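Local coordinates for protein glucanase (Klebsiella pneumoniae, PDB 5GY3) that probably hydrolyses internal beta-1,4-glucosidic linkages of cellulose and related beta-glucans as a family 8 glycoside hydrolase, at residues 4-8 / 38-44; 18-22 / 291-295; 25-29 / 67-73; 32-36 / 51-55. All blocks are in the same frame, centred on the assembly; numbering follows the deposited sequence.

How the contacts relate
From the N terminus, helix 2-11 comes first and meets the end of helix 29-41 in contact 1, closing a loop of 29 residues. The chain after helix 2-11 supplies 18-22, which contact 2 joins to the start of helix 293-307, bringing the N-terminal region against the start of the last helix. Contacts 1 and 2 cross. Strand 27-28 pairs with strand 70-71 in contact 3, and within that loop contact 4 packs helix 29-41 against helix 45-59. Contacts 3 and 4 both nest inside contact 2, and contact 1 crosses each of them. Ile18 ties contact 2 to its neighbours, touching Tyr7, Ser27, Gln32 and Leu51.

Contact 1: 4-8 / 38-44; sequences WERYK and LAVANND
The indole of Trp4 is sandwiched. On one face lie the side-chain amide of Asn42 and the backbone where Leu38 passes into Ala39; on the other, the aliphatic part of Lys8, with CG 3.7 Å above the ring plane. The amide of Asn42 lies nearly flat over the ring, the two planes 10° apart, and Asn42 CB makes a CH-pi contact with the five-membered ring. On this same face, above the outer part of the six-membered ring, Leu38 CB comes to 3.5 Å from Trp4 CZ3, and the small Ala39 CB lets the indole approach its helix. Asp44 stands at the edge: its OD2 takes the bond from Trp4 NE1 (2.9 Å) through the anti lone pair, with the carboxylate almost perpendicular to the ring. Here helix 29-41 ends in a Schellman motif with Asn43 as the C-prime residue, its positive phi turning the chain so that Asp44 can be the N-cap of helix 45-59, where OD1 caps Ala47 N. Asp44 OD2 also receives Lys8 NZ at 2.6 Å in a salt bridge. A bend at chi3 (-61°) brings that ammonium round, and Glu5 OE2 shares Lys8 NZ at 3.2 Å; the lysine probably offsets the repulsion between the two carboxylates. Asn42 ND2 donates to Leu38 O (2.8 Å), which holds the amide flat, while OD1 accepts from Asp1 N and from a water bound to Trp4 N.

Contact 2: 18-22 / 291-295; sequences IIDTA and DDYYS
Tyr293 lies across both Ile18 and Asp20, its side chain crossing each of theirs at about a right angle. Both come from the same side of the ring plane but meet different halves of the ring: the methyl CG2 of Ile18 approaches the CD1/CE1 half, 3.9 Å from Tyr293 CE1, and the carboxylate of Asp20 the CD2/CE2 half, with Asp20 CG 3.6 Å from Tyr293 CD2. Carboxylate and ring are inclined by 49°, an oblique approach. With Asp20 CG anti to the backbone N (chi1 -163°), the acid group is set beside that half of the ring, crossing it, and its OD2 accepts from His28 NE2. A tyrosine suits this place because its ring offers carbon to Ile18 while its hydroxyl bonds to Glu30 OE2. Asp20 itself is the centre of an inverse gamma turn, which brings its backbone close to Tyr293 CB.

Farther along, Ala22 CB packs against Asp292 CB at 4.1 Å. Asp292 is the N-cap of helix 293-307: its OD1 accepts from Ser295 N at 2.8 Å, the role for which a short acidic side chain is well fitted. A water accepts from Tyr294 N and gives a weak bond to Asp20 OD1, bridging the segments. The Tyr293 side chain lies about 9 Å from that of Asp87, the predicted nucleophile. Around the ring stand Tyr7 and Phe11 of helix 2-11, Phe34 of helix 29-41, and His28 at the end of strand 27-28.

Contact 3: 25-29 / 67-73; sequences NVSHT and FYWRYNP
Ser27 and Tyr71 form the hydrogen-bonded pair of a small two-stranded antiparallel sheet, their backbones joined by two bonds: Ser27 N to Tyr71 O and, returning, Tyr71 N to Ser27 O at 2.7 Å. His28 and Arg70 make the adjoining non-hydrogen-bonded pair. The tight part continues past the strands. Thr29 N reaches Trp69 O, and the beta-branched Thr29 sets its methyl CG2 3.7 Å from Phe67 CB, in a buried corner also lined by Leu59 and Ile92. On the Ser27 and Tyr71 face, Ser27 CB and Tyr71 CB meet at 4.2 Å. Both residues also pack on Trp54, against whose ring Tyr71 sits edge-to-face, and small Ser27 turns its OG to Ile18 O.

On the other face the backbones stay close, but the side chains of His28 and Arg70 diverge. His28 bends away, its ND1 capping Gly31 N at the start of helix 29-41. Arg70 reaches the partly exposed side, its chain stretched out with CG anti to the backbone N (chi1 -172°), covering Val26, which presents only carbon there. Nearby, Asn25 O rests against Pro73 CD at 3.8 Å. Val26 CG1 sits over one face of the guanidinium, 3.6 Å from Arg70 NH2.

Contact 4: 32-36 / 51-55; sequences QGFAM and LWQWT
Gln32 and Thr55 lie side by side, pointing opposite ways, and Gln32 NE2 donates to Thr55 OG1 over 3.3 Å, the hydroxyl lying close to the amide plane. The Gln32 side chain crosses that of Trp54 at about a right angle, with Gln32 NE2 3.5 Å from Trp54 CE3 and the amide and ring planes inclined by 60°. Beside this polar patch the contact is apolar. Leu51 CD1 reaches Ala35 CB at 3.7 Å, alanine being small enough to let the leucine approach the helix backbone, and Leu51 CB lies along Met36 CG. The flexible Met36 side chain bends at its last torsion and brings its terminal CE to 3.8 Å from Trp52 CE3, while the sulfur lies obliquely to the ring in a Met-aromatic contact.

These groups are positioned by a second shell. Thr55 OG1 gives its own proton to Leu51 O (2.7 Å), one turn back, and so meets Gln32 as an acceptor. A bend at chi2 (-53°) folds Gln32 so that its amide can also serve the preceding loop, NE2 donating to Gly16 O and OE1 accepting from Ile18 N. Arg17 packs on Trp54, and Ile92 of helix 86-103 on Trp52 and Thr55. The two segments run nearly antiparallel, 158° between their directions and 10.1 Å apart at their axes, as in the (alpha/alpha)6 barrel of glycoside hydrolase family 8, where successive helices run antiparallel.

Contact 1: 4-8 / 38-44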
loop_
_atom_site.group_PDB
_atom_site.type_symbol
_atom_site.label_atom_id
_atom_site.label_comp_id
_atom_site.label_asym_id
_atom_site.label_seq_id
_atom_site.Cartn_x
_atom_site.Cartn_y
_atom_site.Cartn_z
ATOM N N TRP A 4 -2.447 -12.703 -14.199
ATOM C CA TRP A 4 -1.106 -12.742 -13.625
ATOM C C TRP A 4 -0.046 -13.011 -14.689
ATOM O O TRP A 4 1.020 -12.387 -14.679
ATOM C CB TRP A 4 -1.065 -13.804 -12.517
ATOM C CG TRP A 4 0.306 -14.135 -12.014
ATOM C CD1 TRP A 4 0.950 -15.334 -12.129
ATOM C CD2 TRP A 4 1.194 -13.268 -11.309
ATOM N NE1 TRP A 4 2.193 -15.265 -11.547
ATOM C CE2 TRP A 4 2.370 -14.006 -11.038
ATOM C CE3 TRP A 4 1.122 -11.933 -10.890
ATOM C CZ2 TRP A 4 3.457 -13.460 -10.362
ATOM C CZ3 TRP A 4 2.203 -11.396 -10.221
ATOM C CH2 TRP A 4 3.353 -12.158 -9.957
ATOM N N GLU A 5 -0.309 -13.942 -15.613
ATOM C CA GLU A 5 0.644 -14.173 -16.696
ATOM C C GLU A 5 0.834 -12.919 -17.543
ATOM O O GLU A 5 1.966 -12.561 -17.894
ATOM C CB GLU A 5 0.185 -15.344 -17.565
ATOM C CG GLU A 5 0.242 -16.682 -16.854
ATOM C CD GLU A 5 1.656 -17.061 -16.465
ATOM O OE1 GLU A 5 2.586 -16.789 -17.258
ATOM O OE2 GLU A 5 1.839 -17.625 -15.366
ATOM N N ARG A 6 -0.262 -12.229 -17.869
ATOM C CA ARG A 6 -0.146 -11.003 -18.653
ATOM C C ARG A 6 0.603 -9.922 -17.879
ATOM O O ARG A 6 1.367 -9.145 -18.459
ATOM C CB ARG A 6 -1.537 -10.523 -19.066
ATOM C CG ARG A 6 -1.532 -9.383 -20.050
ATOM C CD ARG A 6 -0.616 -9.678 -21.232
ATOM N NE ARG A 6 -0.611 -8.590 -22.209
ATOM C CZ ARG A 6 0.249 -8.501 -23.220
ATOM N NH1 ARG A 6 1.182 -9.433 -23.380
ATOM N NH2 ARG A 6 0.184 -7.476 -24.064
ATOM N N TYR A 7 0.407 -9.873 -16.561
ATOM C CA TYR A 7 1.115 -8.913 -15.718
ATOM C C TYR A 7 2.617 -9.152 -15.752
ATOM O O TYR A 7 3.408 -8.207 -15.867
ATOM C CB TYR A 7 0.573 -9.034 -14.297
ATOM C CG TYR A 7 1.090 -8.061 -13.258
ATOM C CD1 TYR A 7 0.612 -6.752 -13.197
ATOM C CD2 TYR A 7 1.996 -8.477 -12.288
ATOM C CE1 TYR A 7 1.055 -5.874 -12.217
ATOM C CE2 TYR A 7 2.442 -7.612 -11.310
ATOM C CZ TYR A 7 1.969 -6.311 -11.275
ATOM O OH TYR A 7 2.410 -5.460 -10.285
ATOM N N LYS A 8 3.036 -10.414 -15.618
ATOM C CA LYS A 8 4.463 -10.716 -15.679
ATOM C C LYS A 8 5.028 -10.392 -17.052
ATOM O O LYS A 8 6.154 -9.900 -17.165
ATOM C CB LYS A 8 4.720 -12.187 -15.347
ATOM C CG LYS A 8 4.459 -12.580 -13.904
ATOM C CD LYS A 8 4.906 -14.027 -13.638
ATOM C CE LYS A 8 4.148 -15.012 -14.516
ATOM N NZ LYS A 8 4.535 -16.427 -14.240
ATOM N N LEU A 38 1.014 -11.102 -5.180
ATOM C CA LEU A 38 0.281 -11.726 -6.275
ATOM C C LEU A 38 0.927 -13.038 -6.714
ATOM O O LEU A 38 0.223 -13.952 -7.160
ATOM C CB LEU A 38 0.163 -10.745 -7.447
ATOM C CG LEU A 38 -0.654 -9.465 -7.180
ATOM C CD1 LEU A 38 -0.600 -8.534 -8.375
ATOM C CD2 LEU A 38 -2.100 -9.782 -6.830
ATOM N N ALA A 39 2.250 -13.157 -6.589
ATOM C CA ALA A 39 2.892 -14.432 -6.911
ATOM C C ALA A 39 2.437 -15.531 -5.956
ATOM O O ALA A 39 2.172 -16.659 -6.386
ATOM C CB ALA A 39 4.412 -14.283 -6.889
ATOM N N VAL A 40 2.312 -15.221 -4.662
ATOM C CA VAL A 40 1.777 -16.206 -3.717
ATOM C C VAL A 40 0.347 -16.569 -4.091
ATOM O O VAL A 40 -0.029 -17.750 -4.132
ATOM C CB VAL A 40 1.839 -15.670 -2.275
ATOM C CG1 VAL A 40 1.227 -16.695 -1.319
ATOM C CG2 VAL A 40 3.259 -15.325 -1.882
ATOM N N ALA A 41 -0.472 -15.549 -4.371
ATOM C CA ALA A 41 -1.881 -15.768 -4.680
ATOM C C ALA A 41 -2.067 -16.632 -5.921
ATOM O O ALA A 41 -3.052 -17.372 -6.026
ATOM C CB ALA A 41 -2.581 -14.427 -4.862
ATOM N N ASN A 42 -1.146 -16.552 -6.869
ATOM C CA ASN A 42 -1.239 -17.346 -8.084
ATOM C C ASN A 42 -0.438 -18.635 -7.986
ATOM O O ASN A 42 -0.326 -19.360 -8.975
ATOM C CB ASN A 42 -0.804 -16.513 -9.286
ATOM C CG ASN A 42 -1.863 -15.504 -9.689
ATOM O OD1 ASN A 42 -2.790 -15.828 -10.426
ATOM N ND2 ASN A 42 -1.750 -14.285 -9.176
ATOM N N ASN A 43 0.092 -18.941 -6.801
ATOM C CA ASN A 43 0.853 -20.162 -6.549
ATOM C C ASN A 43 2.022 -20.285 -7.528
ATOM O O ASN A 43 2.226 -21.312 -8.180
ATOM C CB ASN A 43 -0.068 -21.385 -6.597
ATOM C CG ASN A 43 0.565 -22.621 -5.977
ATOM O OD1 ASN A 43 1.673 -22.567 -5.446
ATOM N ND2 ASN A 43 -0.145 -23.744 -6.045
ATOM N N ASP A 44 2.801 -19.207 -7.630
ATOM C CA ASP A 44 3.897 -19.087 -8.589
ATOM C C ASP A 44 5.199 -18.918 -7.814
ATOM O O ASP A 44 5.751 -17.820 -7.714
ATOM C CB ASP A 44 3.641 -17.905 -9.559
ATOM C CG ASP A 44 4.612 -17.884 -10.735
ATOM O OD1 ASP A 44 5.642 -18.587 -10.706
ATOM O OD2 ASP A 44 4.348 -17.134 -11.694
HETATM O O HOH W 1 -4.374 -14.095 -12.210
#

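Contact 2: 18-22 / 291-295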
loop_
_atom_site.group_PDB
_atom_site.type_symbol
_atom_site.label_atom_id
_atom_site.label_comp_id
_atom_site.label_asym_id
_atom_site.label_seq_id
_atom_site.Cartn_x
_atom_site.Cartn_y
_atom_site.Cartn_z
ATOM N N ILE A 18 10.025 -5.599 -11.144
ATOM C CA ILE A 18 8.743 -5.125 -11.658
ATOM C C ILE A 18 8.947 -3.701 -12.149
ATOM O O ILE A 18 9.520 -2.867 -11.434
ATOM C CB ILE A 18 7.645 -5.173 -10.582
ATOM C CG1 ILE A 18 7.345 -6.623 -10.211
ATOM C CG2 ILE A 18 6.373 -4.479 -11.082
ATOM C CD1 ILE A 18 6.571 -7.394 -11.265
ATOM N N ILE A 19 8.488 -3.424 -13.364
ATOM C CA ILE A 19 8.804 -2.182 -14.059
ATOM C C ILE A 19 7.565 -1.303 -14.077
ATOM O O ILE A 19 6.513 -1.704 -14.593
ATOM C CB ILE A 19 9.299 -2.460 -15.487
ATOM C CG1 ILE A 19 10.585 -3.277 -15.452
ATOM C CG2 ILE A 19 9.546 -1.183 -16.201
ATOM C CD1 ILE A 19 11.671 -2.664 -14.622
ATOM N N ASP A 20 7.691 -0.102 -13.512
ATOM C CA ASP A 20 6.659 0.933 -13.584
ATOM C C ASP A 20 6.837 1.625 -14.935
ATOM O O ASP A 20 7.510 2.651 -15.064
ATOM C CB ASP A 20 6.808 1.896 -12.406
ATOM C CG ASP A 20 5.567 2.752 -12.153
ATOM O OD1 ASP A 20 4.795 3.014 -13.098
ATOM O OD2 ASP A 20 5.376 3.169 -10.984
ATOM N N THR A 21 6.242 1.023 -15.977
ATOM C CA THR A 21 6.512 1.463 -17.346
ATOM C C THR A 21 5.929 2.839 -17.649
ATOM O O THR A 21 6.329 3.456 -18.642
ATOM C CB THR A 21 5.988 0.444 -18.375
ATOM O OG1 THR A 21 4.650 0.053 -18.056
ATOM C CG2 THR A 21 6.880 -0.805 -18.434
ATOM N N ALA A 22 4.998 3.330 -16.828
ATOM C CA ALA A 22 4.502 4.693 -16.956
ATOM C C ALA A 22 5.356 5.711 -16.213
ATOM O O ALA A 22 5.233 6.911 -16.480
ATOM C CB ALA A 22 3.058 4.787 -16.446
ATOM N N ASP A 291 -4.203 -0.806 -19.443
ATOM C CA ASP A 291 -3.751 -0.730 -18.055
ATOM C C ASP A 291 -2.265 -0.405 -17.993
ATOM O O ASP A 291 -1.455 -1.059 -18.658
ATOM C CB ASP A 291 -4.011 -2.038 -17.313
ATOM C CG ASP A 291 -5.463 -2.250 -16.997
ATOM O OD1 ASP A 291 -6.174 -1.285 -16.621
ATOM O OD2 ASP A 291 -5.911 -3.414 -17.113
ATOM N N ASP A 292 -1.902 0.583 -17.173
ATOM C CA ASP A 292 -0.504 0.779 -16.827
ATOM C C ASP A 292 -0.159 -0.122 -15.640
ATOM O O ASP A 292 -1.000 -0.895 -15.174
ATOM C CB ASP A 292 -0.200 2.260 -16.558
ATOM C CG ASP A 292 -1.060 2.885 -15.444
ATOM O OD1 ASP A 292 -1.844 2.194 -14.759
ATOM O OD2 ASP A 292 -0.927 4.112 -15.251
ATOM N N TYR A 293 1.089 -0.038 -15.150
ATOM C CA TYR A 293 1.508 -0.860 -14.009
ATOM C C TYR A 293 0.553 -0.685 -12.838
ATOM O O TYR A 293 0.118 -1.658 -12.210
ATOM C CB TYR A 293 2.939 -0.511 -13.550
ATOM C CG TYR A 293 3.116 -0.686 -12.040
ATOM C CD1 TYR A 293 3.347 -1.947 -11.473
ATOM C CD2 TYR A 293 3.014 0.402 -11.175
ATOM C CE1 TYR A 293 3.472 -2.104 -10.083
ATOM C CE2 TYR A 293 3.131 0.253 -9.789
ATOM C CZ TYR A 293 3.361 -1.001 -9.250
ATOM O OH TYR A 293 3.473 -1.131 -7.876
ATOM N N TYR A 294 0.225 0.569 -12.542
ATOM C CA TYR A 294 -0.579 0.905 -11.378
ATOM C C TYR A 294 -1.979 0.309 -11.473
ATOM O O TYR A 294 -2.478 -0.292 -10.513
ATOM C CB TYR A 294 -0.621 2.428 -11.268
ATOM C CG TYR A 294 -1.469 2.972 -10.164
ATOM C CD1 TYR A 294 -0.954 3.147 -8.902
ATOM C CD2 TYR A 294 -2.782 3.340 -10.396
ATOM C CE1 TYR A 294 -1.729 3.657 -7.893
ATOM C CE2 TYR A 294 -3.561 3.841 -9.399
ATOM C CZ TYR A 294 -3.030 3.996 -8.140
ATOM O OH TYR A 294 -3.827 4.506 -7.138
ATOM N N SER A 295 -2.633 0.477 -12.629
ATOM C CA SER A 295 -3.986 -0.044 -12.810
ATOM C C SER A 295 -3.986 -1.565 -12.790
ATOM O O SER A 295 -4.826 -2.181 -12.126
ATOM C CB SER A 295 -4.588 0.474 -14.122
ATOM O OG SER A 295 -5.876 -0.097 -14.375
HETATM O O HOH W 2 1.523 3.070 -13.616
#

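Contact 3: 25-29 / 67-73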
loop_
_atom_site.group_PDB
_atom_site.type_symbol
_atom_site.label_atom_id
_atom_site.label_comp_id
_atom_site.label_asym_id
_atom_site.label_seq_id
_atom_site.Cartn_x
_atom_site.Cartn_y
_atom_site.Cartn_z
ATOM N N ASN A 25 10.075 3.421 -16.120
ATOM C CA ASN A 25 10.520 2.033 -16.000
ATOM C C ASN A 25 11.239 1.754 -14.683
ATOM O O ASN A 25 12.053 0.830 -14.601
ATOM C CB ASN A 25 11.415 1.623 -17.176
ATOM C CG ASN A 25 10.653 1.529 -18.479
ATOM O OD1 ASN A 25 9.470 1.183 -18.499
ATOM N ND2 ASN A 25 11.327 1.847 -19.581
ATOM N N VAL A 26 10.951 2.526 -13.636
ATOM C CA VAL A 26 11.640 2.328 -12.364
ATOM C C VAL A 26 11.015 1.153 -11.633
ATOM O O VAL A 26 9.941 0.668 -12.011
ATOM C CB VAL A 26 11.608 3.587 -11.474
ATOM C CG1 VAL A 26 12.351 4.740 -12.137
ATOM C CG2 VAL A 26 10.171 3.968 -11.131
ATOM N N SER A 27 11.691 0.692 -10.591
ATOM C CA SER A 27 11.175 -0.323 -9.688
ATOM C C SER A 27 11.141 0.248 -8.279
ATOM O O SER A 27 11.910 1.149 -7.940
ATOM C CB SER A 27 12.036 -1.587 -9.713
ATOM O OG SER A 27 11.967 -2.222 -10.974
ATOM N N HIS A 28 10.248 -0.280 -7.449
ATOM C CA HIS A 28 10.164 0.211 -6.084
ATOM C C HIS A 28 9.635 -0.894 -5.184
ATOM O O HIS A 28 9.170 -1.937 -5.650
ATOM C CB HIS A 28 9.298 1.470 -5.992
ATOM C CG HIS A 28 8.102 1.456 -6.890
ATOM N ND1 HIS A 28 7.064 0.562 -6.736
ATOM C CD2 HIS A 28 7.782 2.227 -7.958
ATOM C CE1 HIS A 28 6.151 0.786 -7.667
ATOM N NE2 HIS A 28 6.563 1.791 -8.422
ATOM N N THR A 29 9.727 -0.660 -3.875
ATOM C CA THR A 29 9.358 -1.722 -2.943
ATOM C C THR A 29 7.856 -1.959 -2.920
ATOM O O THR A 29 7.420 -3.091 -2.676
ATOM C CB THR A 29 9.904 -1.415 -1.548
ATOM O OG1 THR A 29 9.578 -0.072 -1.168
ATOM C CG2 THR A 29 11.408 -1.561 -1.558
ATOM N N PHE A 67 14.406 -1.582 3.289
ATOM C CA PHE A 67 14.778 -1.610 1.882
ATOM C C PHE A 67 14.795 -0.199 1.313
ATOM O O PHE A 67 13.850 0.566 1.524
ATOM C CB PHE A 67 13.805 -2.486 1.076
ATOM C CG PHE A 67 13.710 -3.894 1.584
ATOM C CD1 PHE A 67 12.804 -4.228 2.575
ATOM C CD2 PHE A 67 14.549 -4.878 1.093
ATOM C CE1 PHE A 67 12.733 -5.534 3.062
ATOM C CE2 PHE A 67 14.478 -6.183 1.564
ATOM C CZ PHE A 67 13.577 -6.506 2.555
ATOM N N TYR A 68 15.855 0.136 0.570
ATOM C CA TYR A 68 15.817 1.326 -0.278
ATOM C C TYR A 68 14.596 1.257 -1.185
ATOM O O TYR A 68 14.330 0.222 -1.802
ATOM C CB TYR A 68 17.096 1.418 -1.114
ATOM C CG TYR A 68 18.363 1.315 -0.296
ATOM C CD1 TYR A 68 18.572 2.138 0.802
ATOM C CD2 TYR A 68 19.349 0.393 -0.620
ATOM C CE1 TYR A 68 19.731 2.054 1.550
ATOM C CE2 TYR A 68 20.511 0.296 0.127
ATOM C CZ TYR A 68 20.696 1.129 1.210
ATOM O OH TYR A 68 21.852 1.038 1.959
ATOM N N TRP A 69 13.837 2.353 -1.261
ATOM C CA TRP A 69 12.488 2.226 -1.801
ATOM C C TRP A 69 12.428 2.249 -3.322
ATOM O O TRP A 69 11.468 1.724 -3.880
ATOM C CB TRP A 69 11.567 3.321 -1.251
ATOM C CG TRP A 69 11.749 4.674 -1.894
ATOM C CD1 TRP A 69 12.742 5.575 -1.641
ATOM C CD2 TRP A 69 10.896 5.281 -2.881
ATOM N NE1 TRP A 69 12.563 6.709 -2.411
ATOM C CE2 TRP A 69 11.440 6.549 -3.181
ATOM C CE3 TRP A 69 9.726 4.872 -3.541
ATOM C CZ2 TRP A 69 10.856 7.410 -4.114
ATOM C CZ3 TRP A 69 9.149 5.729 -4.467
ATOM C CH2 TRP A 69 9.713 6.984 -4.740
ATOM N N ARG A 70 13.414 2.825 -4.007
ATOM C CA ARG A 70 13.304 3.072 -5.438
ATOM C C ARG A 70 14.575 2.654 -6.166
ATOM O O ARG A 70 15.688 2.863 -5.672
ATOM C CB ARG A 70 13.018 4.554 -5.697
ATOM C CG ARG A 70 12.681 4.912 -7.139
ATOM C CD ARG A 70 12.222 6.371 -7.180
ATOM N NE ARG A 70 12.063 6.902 -8.532
ATOM C CZ ARG A 70 13.065 7.399 -9.251
ATOM N NH1 ARG A 70 14.297 7.404 -8.756
ATOM N NH2 ARG A 70 12.839 7.878 -10.469
ATOM N N TYR A 71 14.399 2.082 -7.358
ATOM C CA TYR A 71 15.500 1.637 -8.204
ATOM C C TYR A 71 15.305 2.224 -9.595
ATOM O O TYR A 71 14.321 1.902 -10.270
ATOM C CB TYR A 71 15.553 0.103 -8.263
ATOM C CG TYR A 71 16.690 -0.453 -9.101
ATOM C CD1 TYR A 71 17.943 -0.665 -8.549
ATOM C CD2 TYR A 71 16.496 -0.776 -10.439
ATOM C CE1 TYR A 71 18.977 -1.184 -9.303
ATOM C CE2 TYR A 71 17.531 -1.300 -11.204
ATOM C CZ TYR A 71 18.766 -1.498 -10.627
ATOM O OH TYR A 71 19.796 -2.015 -11.380
ATOM N N ASN A 72 16.219 3.107 -10.011
ATOM C CA ASN A 72 16.141 3.735 -11.328
ATOM C C ASN A 72 17.248 3.177 -12.218
ATOM O O ASN A 72 18.419 3.558 -12.064
ATOM C CB ASN A 72 16.253 5.260 -11.214
ATOM C CG ASN A 72 16.071 5.966 -12.554
ATOM O OD1 ASN A 72 15.897 5.325 -13.591
ATOM N ND2 ASN A 72 16.090 7.294 -12.531
ATOM N N PRO A 73 16.931 2.292 -13.171
ATOM C CA PRO A 73 17.996 1.593 -13.914
ATOM C C PRO A 73 18.784 2.485 -14.863
ATOM O O PRO A 73 19.886 2.098 -15.269
ATOM C CB PRO A 73 17.230 0.506 -14.679
ATOM C CG PRO A 73 15.860 1.073 -14.856
ATOM C CD PRO A 73 15.583 1.878 -13.611
HETATM O O HOH W 3 11.202 0.509 1.179
#

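Contact 4: 32-36 / 51-55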
loop_
_atom_site.group_PDB
_atom_site.type_symbol
_atom_site.label_atom_id
_atom_site.label_comp_id
_atom_site.label_asym_id
_atom_site.label_seq_id
_atom_site.Cartn_x
_atom_site.Cartn_y
_atom_site.Cartn_z
ATOM N N GLN A 32 7.607 -4.395 -5.951
ATOM C CA GLN A 32 8.091 -5.725 -5.582
ATOM C C GLN A 32 7.139 -6.399 -4.601
ATOM O O GLN A 32 6.808 -7.578 -4.760
ATOM C CB GLN A 32 9.493 -5.644 -4.979
ATOM C CG GLN A 32 10.540 -5.003 -5.870
ATOM C CD GLN A 32 10.609 -5.627 -7.256
ATOM O OE1 GLN A 32 10.287 -4.975 -8.250
ATOM N NE2 GLN A 32 11.039 -6.892 -7.332
ATOM N N GLY A 33 6.685 -5.663 -3.581
ATOM C CA GLY A 33 5.803 -6.254 -2.584
ATOM C C GLY A 33 4.447 -6.640 -3.144
ATOM O O GLY A 33 3.927 -7.721 -2.842
ATOM N N PHE A 34 3.838 -5.752 -3.943
ATOM C CA PHE A 34 2.600 -6.098 -4.641
ATOM C C PHE A 34 2.776 -7.378 -5.444
ATOM O O PHE A 34 1.948 -8.290 -5.377
ATOM C CB PHE A 34 2.176 -4.984 -5.604
ATOM C CG PHE A 34 1.469 -3.830 -4.964
ATOM C CD1 PHE A 34 1.032 -3.882 -3.657
ATOM C CD2 PHE A 34 1.230 -2.681 -5.704
ATOM C CE1 PHE A 34 0.364 -2.797 -3.089
ATOM C CE2 PHE A 34 0.565 -1.593 -5.140
ATOM C CZ PHE A 34 0.139 -1.655 -3.828
ATOM N N ALA A 35 3.836 -7.434 -6.246
ATOM C CA ALA A 35 4.025 -8.589 -7.115
ATOM C C ALA A 35 4.303 -9.848 -6.305
ATOM O O ALA A 35 3.845 -10.937 -6.669
ATOM C CB ALA A 35 5.161 -8.325 -8.094
ATOM N N MET A 36 5.067 -9.726 -5.218
ATOM C CA MET A 36 5.290 -10.893 -4.365
ATOM C C MET A 36 3.982 -11.412 -3.778
ATOM O O MET A 36 3.766 -12.627 -3.712
ATOM C CB MET A 36 6.282 -10.559 -3.254
ATOM C CG MET A 36 7.718 -10.444 -3.731
ATOM S SD MET A 36 8.849 -9.721 -2.528
ATOM C CE MET A 36 8.828 -10.941 -1.206
ATOM N N LEU A 51 11.372 -12.497 -7.656
ATOM C CA LEU A 51 11.035 -11.165 -7.159
ATOM C C LEU A 51 11.737 -10.887 -5.842
ATOM O O LEU A 51 12.316 -9.811 -5.641
ATOM C CB LEU A 51 9.522 -11.039 -6.983
ATOM C CG LEU A 51 8.654 -11.119 -8.230
ATOM C CD1 LEU A 51 7.198 -11.422 -7.869
ATOM C CD2 LEU A 51 8.757 -9.812 -9.002
ATOM N N TRP A 52 11.696 -11.861 -4.932
ATOM C CA TRP A 52 12.287 -11.681 -3.609
ATOM C C TRP A 52 13.809 -11.646 -3.685
ATOM O O TRP A 52 14.451 -10.815 -3.029
ATOM C CB TRP A 52 11.795 -12.794 -2.674
ATOM C CG TRP A 52 12.496 -12.863 -1.349
ATOM C CD1 TRP A 52 13.017 -13.985 -0.753
ATOM C CD2 TRP A 52 12.752 -11.775 -0.447
ATOM N NE1 TRP A 52 13.586 -13.656 0.457
ATOM C CE2 TRP A 52 13.439 -12.307 0.666
ATOM C CE3 TRP A 52 12.480 -10.402 -0.478
ATOM C CZ2 TRP A 52 13.850 -11.513 1.740
ATOM C CZ3 TRP A 52 12.889 -9.614 0.586
ATOM C CH2 TRP A 52 13.570 -10.170 1.678
ATOM N N GLN A 53 14.401 -12.527 -4.493
ATOM C CA GLN A 53 15.854 -12.536 -4.645
ATOM C C GLN A 53 16.369 -11.197 -5.163
ATOM O O GLN A 53 17.382 -10.687 -4.676
ATOM C CB GLN A 53 16.273 -13.673 -5.579
ATOM C CG GLN A 53 17.717 -13.609 -6.080
ATOM C CD GLN A 53 18.015 -14.689 -7.125
ATOM O OE1 GLN A 53 17.112 -15.149 -7.834
ATOM N NE2 GLN A 53 19.280 -15.096 -7.221
ATOM N N TRP A 54 15.690 -10.608 -6.149
ATOM C CA TRP A 54 16.154 -9.314 -6.637
ATOM C C TRP A 54 15.971 -8.238 -5.570
ATOM O O TRP A 54 16.875 -7.428 -5.331
ATOM C CB TRP A 54 15.432 -8.917 -7.925
ATOM C CG TRP A 54 15.934 -7.592 -8.414
ATOM C CD1 TRP A 54 17.007 -7.369 -9.236
ATOM C CD2 TRP A 54 15.422 -6.299 -8.063
ATOM N NE1 TRP A 54 17.180 -6.014 -9.431
ATOM C CE2 TRP A 54 16.224 -5.337 -8.718
ATOM C CE3 TRP A 54 14.360 -5.860 -7.264
ATOM C CZ2 TRP A 54 15.992 -3.963 -8.600
ATOM C CZ3 TRP A 54 14.129 -4.499 -7.152
ATOM C CH2 TRP A 54 14.942 -3.566 -7.817
ATOM N N THR A 55 14.815 -8.236 -4.905
ATOM C CA THR A 55 14.544 -7.240 -3.871
ATOM C C THR A 55 15.588 -7.297 -2.768
ATOM O O THR A 55 16.151 -6.270 -2.367
ATOM C CB THR A 55 13.155 -7.479 -3.289
ATOM O OG1 THR A 55 12.198 -7.485 -4.351
ATOM C CG2 THR A 55 12.799 -6.401 -2.258
#